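Local structure of carbon monoxide oxidation system transcription regulator CooA-1 (Carboxydothermus hydrogenoformans, 6CPB) at the interface of chains A and B. The protein senses carbon monoxide through a bound haem and regulates transcription as a member of the CRP family, this construct being its haem domain. Sequence-based numbering; all coordinates share one arbitrary frame. Chains: chain A/B, Carbon monoxide oxidation system transcription regulator CooA-1.

Contact 1: the interface of chains A and B. Residues chain A 121-122, 125; chain B 57, 66, 75, 79, 81, 124.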
ATOM      1  N   LEU A 121       2.465   2.907  -4.460  1.00 11.08           N
ATOM      2  CA  LEU A 121       1.941   4.239  -4.198  1.00 10.80           C
ATOM      3  C   LEU A 121       3.034   5.290  -4.353  1.00 11.11           C
ATOM      4  O   LEU A 121       2.818   6.336  -4.972  1.00 11.81           O
ATOM      5  CB  LEU A 121       1.304   4.296  -2.809  1.00 12.14           C
ATOM      6  CG  LEU A 121       0.745   5.661  -2.409  1.00 13.09           C
ATOM      7  CD1 LEU A 121      -0.363   6.129  -3.344  1.00 14.21           C
ATOM      8  CD2 LEU A 121       0.255   5.604  -0.960  1.00 15.10           C
ATOM      9  N   LYS A 122       4.213   5.041  -3.787  1.00 11.59           N
ATOM     10  CA  LYS A 122       5.342   5.945  -3.975  1.00 11.49           C
ATOM     11  C   LYS A 122       5.590   6.202  -5.460  1.00 11.89           C
ATOM     12  O   LYS A 122       5.740   7.347  -5.902  1.00 12.19           O
ATOM     13  CB  LYS A 122       6.572   5.334  -3.306  1.00 13.55           C
ATOM     14  CG  LYS A 122       7.856   6.116  -3.516  1.00 16.29           C
ATOM     15  CD  LYS A 122       9.022   5.399  -2.859  1.00 24.77           C
ATOM     16  CE  LYS A 122      10.346   6.044  -3.241  1.00 45.44           C
ATOM     17  NZ  LYS A 122      10.406   7.478  -2.851  1.00 64.49           N
ATOM     18  N   LEU A 125       2.840   8.351  -7.177  1.00 10.87           N
ATOM     19  CA  LEU A 125       2.956   9.776  -6.882  1.00 10.93           C
ATOM     20  C   LEU A 125       4.106  10.400  -7.656  1.00 11.11           C
ATOM     21  O   LEU A 125       4.020  11.565  -8.076  1.00 11.56           O
ATOM     22  CB  LEU A 125       3.124  10.019  -5.386  1.00 11.84           C
ATOM     23  CG  LEU A 125       1.991   9.519  -4.493  1.00 12.54           C
ATOM     24  CD1 LEU A 125       2.158  10.127  -3.104  1.00 15.49           C
ATOM     25  CD2 LEU A 125       0.610   9.797  -5.046  1.00 14.02           C
TER
ATOM     26  N   LEU B  57      -0.490  16.694  -2.609  1.00 10.29           N
ATOM     27  CA  LEU B  57       0.562  17.239  -3.467  1.00 10.75           C
ATOM     28  C   LEU B  57       0.054  18.581  -3.964  1.00 10.36           C
ATOM     29  O   LEU B  57      -0.965  18.633  -4.655  1.00 11.91           O
ATOM     30  CB  LEU B  57       0.822  16.329  -4.668  1.00 10.99           C
ATOM     31  CG  LEU B  57       1.247  14.900  -4.387  1.00 11.31           C
ATOM     32  CD1 LEU B  57       1.153  14.070  -5.683  1.00 13.40           C
ATOM     33  CD2 LEU B  57       2.647  14.845  -3.813  1.00 12.54           C
ATOM     34  N   LEU B  66      -4.887  13.387  -1.780  1.00 10.73           N
ATOM     35  CA  LEU B  66      -4.862  11.937  -1.894  1.00 12.32           C
ATOM     36  C   LEU B  66      -5.735  11.266  -0.839  1.00 12.19           C
ATOM     37  O   LEU B  66      -6.319  10.212  -1.102  1.00 14.92           O
ATOM     38  CB  LEU B  66      -3.412  11.468  -1.795  1.00 14.19           C
ATOM     39  CG  LEU B  66      -2.476  12.110  -2.845  1.00 21.43           C
ATOM     40  CD1 LEU B  66      -1.012  11.801  -2.561  1.00 23.14           C
ATOM     41  CD2 LEU B  66      -2.866  11.713  -4.259  1.00 23.37           C
ATOM     42  N   PHE B  75      -1.223   5.134   8.326  1.00 12.48           N
ATOM     43  CA  PHE B  75      -0.545   5.422   7.064  1.00 12.54           C
ATOM     44  C   PHE B  75       0.954   5.479   7.346  1.00 12.86           C
ATOM     45  O   PHE B  75       1.418   5.049   8.408  1.00 14.35           O
ATOM     46  CB  PHE B  75      -1.151   6.686   6.421  1.00 12.76           C
ATOM     47  CG  PHE B  75      -0.641   7.022   5.028  1.00 12.69           C
ATOM     48  CD1 PHE B  75      -0.614   6.080   4.024  1.00 15.09           C
ATOM     49  CD2 PHE B  75      -0.205   8.308   4.732  1.00 12.53           C
ATOM     50  CE1 PHE B  75      -0.144   6.416   2.754  1.00 16.49           C
ATOM     51  CE2 PHE B  75       0.268   8.642   3.473  1.00 13.61           C
ATOM     52  CZ  PHE B  75       0.298   7.698   2.485  1.00 15.31           C
ATOM     53  N   THR B  79       6.275   8.086   0.943  1.00 19.37           N
ATOM     54  CA  THR B  79       6.039   8.721  -0.358  1.00 16.04           C
ATOM     55  C   THR B  79       6.438  10.199  -0.348  1.00 16.52           C
ATOM     56  O   THR B  79       6.811  10.769   0.676  1.00 17.60           O
ATOM     57  CB  THR B  79       4.564   8.615  -0.759  1.00 16.59           C
ATOM     58  OG1 THR B  79       3.802   9.626  -0.081  1.00 16.51           O
ATOM     59  CG2 THR B  79       3.991   7.252  -0.462  1.00 18.66           C
ATOM     60  N   ALA B  81       4.315  12.574  -0.705  1.00 13.04           N
ATOM     61  CA  ALA B  81       3.194  13.379  -0.249  1.00 12.63           C
ATOM     62  C   ALA B  81       3.569  14.224   0.961  1.00 12.18           C
ATOM     63  O   ALA B  81       4.354  13.817   1.821  1.00 14.79           O
ATOM     64  CB  ALA B  81       2.008  12.485   0.110  1.00 13.44           C
ATOM     65  N   SER B 124      -4.713   7.436  -6.663  1.00 13.65           N
ATOM     66  CA  SER B 124      -3.612   8.000  -7.419  1.00 12.78           C
ATOM     67  C   SER B 124      -3.655   7.564  -8.877  1.00 11.51           C
ATOM     68  O   SER B 124      -3.314   8.346  -9.770  1.00 11.55           O
ATOM     69  CB  SER B 124      -2.281   7.640  -6.771  1.00 12.95           C
ATOM     70  OG  SER B 124      -1.942   6.291  -6.965  1.00 14.53           O
TER
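A:Leu125 and B:Leu66 meet tip to tip at the apolar centre, the two methyls of A:Leu125 straddling CD1 of B:Leu66, with CD2 standing 3.6 Å from it. With CG anti to its carbonyl carbon (chi1 -60°), A:Leu125 spreads these methyls over chain B: CD2 goes on to border the CB of B:Ser124, while CD1 turns toward B:Thr79 and B:Ala81. A branched leucine suits this place because its methyls grip one neighbour and then diverge, and the short B:Ala81 lets CD1 come to 4.0 Å from its CB. B:Leu57 backs the cluster more distantly. On the other flank A:Leu121, its CG anti to the backbone N (chi1 179°), directs CD2 to the edge of the B:Phe75 ring, in plane and 3.8 Å from CE1.

B:Thr79 forms the rim. Its OG1 and CB both lie against the CD1 methyl of A:Leu125, OG1 at 3.5 Å, while its methyl CG2 faces A:Lys122, 4.0 Å from CA. The hydroxyl OG1 accepts the backbone N-H of B:Ala81 at 3.1 Å, a nearly straight bond (164° at H) that gives the hydroxyl a polar partner within chain B and probably steadies the loop. The side chain of A:Lys122 is poorly ordered; its contact here is made by backbone carbon.

The long helix 108-135 of chain A thus packs on strands 52-59, 62-70 and 74-76 and the haem-site loop of chain B, where B:Thr79 follows the axial histidine in sequence.

Contact 2: the interface of chains A and B. Residues chain A 66, 120-121, 124-125, 128; chain B 120-121, 124-125, 128.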
ATOM      1  N   LEU A  66       4.519   0.701 -12.961  1.00 10.95           N
ATOM      2  CA  LEU A  66       4.359   1.086 -11.566  1.00 11.40           C
ATOM      3  C   LEU A  66       5.303   0.347 -10.634  1.00 12.46           C
ATOM      4  O   LEU A  66       5.757   0.918  -9.646  1.00 16.09           O
ATOM      5  CB  LEU A  66       2.912   0.850 -11.134  1.00 11.46           C
ATOM      6  CG  LEU A  66       1.844   1.647 -11.885  1.00 13.09           C
ATOM      7  CD1 LEU A  66       0.443   1.131 -11.582  1.00 14.31           C
ATOM      8  CD2 LEU A  66       1.964   3.119 -11.582  1.00 18.09           C
ATOM      9  N   LEU A 120       4.289   0.778  -4.766  1.00 11.65           N
ATOM     10  CA  LEU A 120       3.416   1.160  -5.870  1.00 10.91           C
ATOM     11  C   LEU A 120       2.885   2.572  -5.681  1.00 11.02           C
ATOM     12  O   LEU A 120       2.848   3.365  -6.634  1.00 11.35           O
ATOM     13  CB  LEU A 120       2.256   0.174  -5.967  1.00 10.69           C
ATOM     14  CG  LEU A 120       2.616  -1.176  -6.581  1.00 11.41           C
ATOM     15  CD1 LEU A 120       1.532  -2.189  -6.260  1.00 12.50           C
ATOM     16  CD2 LEU A 120       2.775  -1.044  -8.085  1.00 13.68           C
ATOM     17  N   LEU A 121       2.465   2.907  -4.460  1.00 11.08           N
ATOM     18  CA  LEU A 121       1.941   4.239  -4.198  1.00 10.80           C
ATOM     19  C   LEU A 121       3.034   5.290  -4.353  1.00 11.11           C
ATOM     20  O   LEU A 121       2.818   6.336  -4.972  1.00 11.81           O
ATOM     21  CB  LEU A 121       1.304   4.296  -2.809  1.00 12.14           C
ATOM     22  CG  LEU A 121       0.745   5.661  -2.409  1.00 13.09           C
ATOM     23  CD1 LEU A 121      -0.363   6.129  -3.344  1.00 14.21           C
ATOM     24  CD2 LEU A 121       0.255   5.604  -0.960  1.00 15.10           C
ATOM     25  N   SER A 124       3.527   5.774  -8.031  0.44 11.24           N
ATOM     26  CA  SER A 124       2.422   6.462  -8.690  0.44 11.35           C
ATOM     27  C   SER A 124       2.440   7.959  -8.390  0.44 10.96           C
ATOM     28  O   SER A 124       2.092   8.775  -9.256  0.44 10.03           O
ATOM     29  CB  SER A 124       1.085   5.823  -8.300  0.44 12.19           C
ATOM     30  OG  SER A 124       0.754   6.091  -6.953  0.44 11.96           O
ATOM     31  N   LEU A 125       2.840   8.351  -7.177  1.00 10.87           N
ATOM     32  CA  LEU A 125       2.956   9.776  -6.882  1.00 10.93           C
ATOM     33  C   LEU A 125       4.106  10.400  -7.656  1.00 11.11           C
ATOM     34  O   LEU A 125       4.020  11.565  -8.076  1.00 11.56           O
ATOM     35  CB  LEU A 125       3.124  10.019  -5.386  1.00 11.84           C
ATOM     36  CG  LEU A 125       1.991   9.519  -4.493  1.00 12.54           C
ATOM     37  CD1 LEU A 125       2.158  10.127  -3.104  1.00 15.49           C
ATOM     38  CD2 LEU A 125       0.610   9.797  -5.046  1.00 14.02           C
ATOM     39  N   ILE A 128       2.649  11.197 -11.032  1.00 10.38           N
ATOM     40  CA  ILE A 128       1.850  12.418 -10.969  1.00 10.33           C
ATOM     41  C   ILE A 128       2.758  13.642 -10.966  1.00 10.35           C
ATOM     42  O   ILE A 128       2.544  14.605 -11.714  1.00 11.09           O
ATOM     43  CB  ILE A 128       0.936  12.397  -9.732  1.00 10.30           C
ATOM     44  CG1 ILE A 128      -0.142  11.320  -9.873  1.00 10.93           C
ATOM     45  CG2 ILE A 128       0.298  13.773  -9.522  1.00 10.71           C
ATOM     46  CD1 ILE A 128      -0.879  11.021  -8.582  1.00 11.84           C
TER
ATOM     47  N   LEU B 120      -5.484   4.660  -1.369  1.00 16.13           N
ATOM     48  CA  LEU B 120      -4.692   5.766  -1.883  1.00 15.83           C
ATOM     49  C   LEU B 120      -4.071   5.420  -3.230  1.00 13.93           C
ATOM     50  O   LEU B 120      -4.012   6.273  -4.121  1.00 14.91           O
ATOM     51  CB  LEU B 120      -3.636   6.190  -0.867  1.00 17.48           C
ATOM     52  CG  LEU B 120      -4.148   7.217   0.158  1.00 21.51           C
ATOM     53  CD1 LEU B 120      -5.260   6.650   1.033  1.00 23.39           C
ATOM     54  CD2 LEU B 120      -3.009   7.712   1.020  1.00 26.19           C
ATOM     55  N   LEU B 121      -3.628   4.173  -3.412  1.00 13.45           N
ATOM     56  CA  LEU B 121      -3.112   3.751  -4.708  1.00 13.38           C
ATOM     57  C   LEU B 121      -4.183   3.890  -5.777  1.00 13.05           C
ATOM     58  O   LEU B 121      -3.942   4.465  -6.841  1.00 12.99           O
ATOM     59  CB  LEU B 121      -2.588   2.315  -4.639  1.00 12.82           C
ATOM     60  CG  LEU B 121      -2.111   1.744  -5.982  1.00 13.38           C
ATOM     61  CD1 LEU B 121      -0.936   2.553  -6.540  1.00 12.60           C
ATOM     62  CD2 LEU B 121      -1.701   0.304  -5.812  1.00 14.67           C
ATOM     63  N   SER B 124      -4.713   7.436  -6.663  1.00 13.65           N
ATOM     64  CA  SER B 124      -3.612   8.000  -7.419  1.00 12.78           C
ATOM     65  C   SER B 124      -3.655   7.564  -8.877  1.00 11.51           C
ATOM     66  O   SER B 124      -3.314   8.346  -9.770  1.00 11.55           O
ATOM     67  CB  SER B 124      -2.281   7.640  -6.771  1.00 12.95           C
ATOM     68  OG  SER B 124      -1.942   6.291  -6.965  1.00 14.53           O
ATOM     69  N   LEU B 125      -4.067   6.322  -9.143  1.00 11.85           N
ATOM     70  CA  LEU B 125      -4.171   5.869 -10.526  1.00 12.62           C
ATOM     71  C   LEU B 125      -5.282   6.607 -11.275  1.00 12.91           C
ATOM     72  O   LEU B 125      -5.119   6.937 -12.460  1.00 12.05           O
ATOM     73  CB  LEU B 125      -4.298   4.348 -10.589  1.00 13.11           C
ATOM     74  CG  LEU B 125      -3.125   3.560  -9.970  1.00 12.93           C
ATOM     75  CD1 LEU B 125      -3.330   2.075 -10.204  1.00 18.32           C
ATOM     76  CD2 LEU B 125      -1.753   3.980 -10.469  1.00 13.80           C
ATOM     77  N   ILE B 128      -3.838   9.941 -12.257  1.00 11.04           N
ATOM     78  CA  ILE B 128      -3.007   9.824 -13.457  1.00 10.58           C
ATOM     79  C   ILE B 128      -3.879   9.790 -14.709  1.00 10.74           C
ATOM     80  O   ILE B 128      -3.620  10.511 -15.676  1.00 11.62           O
ATOM     81  CB  ILE B 128      -2.076   8.601 -13.361  1.00 10.22           C
ATOM     82  CG1 ILE B 128      -1.038   8.821 -12.266  1.00 10.54           C
ATOM     83  CG2 ILE B 128      -1.396   8.342 -14.714  1.00 11.31           C
ATOM     84  CD1 ILE B 128      -0.256   7.568 -11.883  1.00 11.51           C
TER
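Helix 108-135 of chain A and helix 108-136 of chain B run in the same sense and cross closely at the two-fold axis, where the CA atoms of A:Leu121 and B:Leu121 are 5.1 Å apart. They are the long dimerisation helices typical of the CRP/FNR family. A:Leu121 lays its methyls against the turn of B:Leu120: its CD1 rests 3.7 Å from the carbonyl O of B:Leu120, and CD2 approaches that residue's CB. B:Leu121 does the same to A:Leu120, its CG anti to the backbone N (chi1 176°), which carries the branch across the opposing side chain. Leucine is long enough to cover this backbone without a polar group.

Next along the axis, A:Ser124 and B:Ser124 share a hydrogen bond between their OG hydroxyls at 2.7 Å, its direction undecided. Each OG is also placed to donate to its own helix's carbonyl, A:Leu121 O or B:Leu121 O. OG of A:Ser124 lies 2.9 Å from O of A:Leu121, tilted 24° from the carbonyl plane. One proton on each hydroxyl cannot serve both the carbonyl and the partner hydroxyl at once, so the donor roles are likely to be shared. Small serine permits the close approach, and an alanine at A:Ser124 would probably leave the B:Ser124 hydroxyl without its mate across the axis. Beyond it, A:Ile128 and B:Ile128 cross obliquely, CG1 to CG1 at 3.6 Å, and CD1 of A:Ile128 reaches 3.8 Å from the carbonyl O of B:Ser124.

Contact 1 and contact 2 lie about 6 Å apart, between the centres of their C-alpha atoms, and share A:Leu121, A:Leu125 and B:Ser124. The helix of chain A therefore works on two fronts: in contact 2 it pairs with its counterpart on the two-fold axis, and in contact 1 it leans on the beta domain and haem-site loop of chain B. Symmetry repeats contact 1 with the chains exchanged. Because A:Leu121 serves both fronts, and A:Leu125 touches the second at its margin, a shift near one haem might be felt in the helix crossing, a plausible signalling route toward the DNA-binding part that the structure alone does not show.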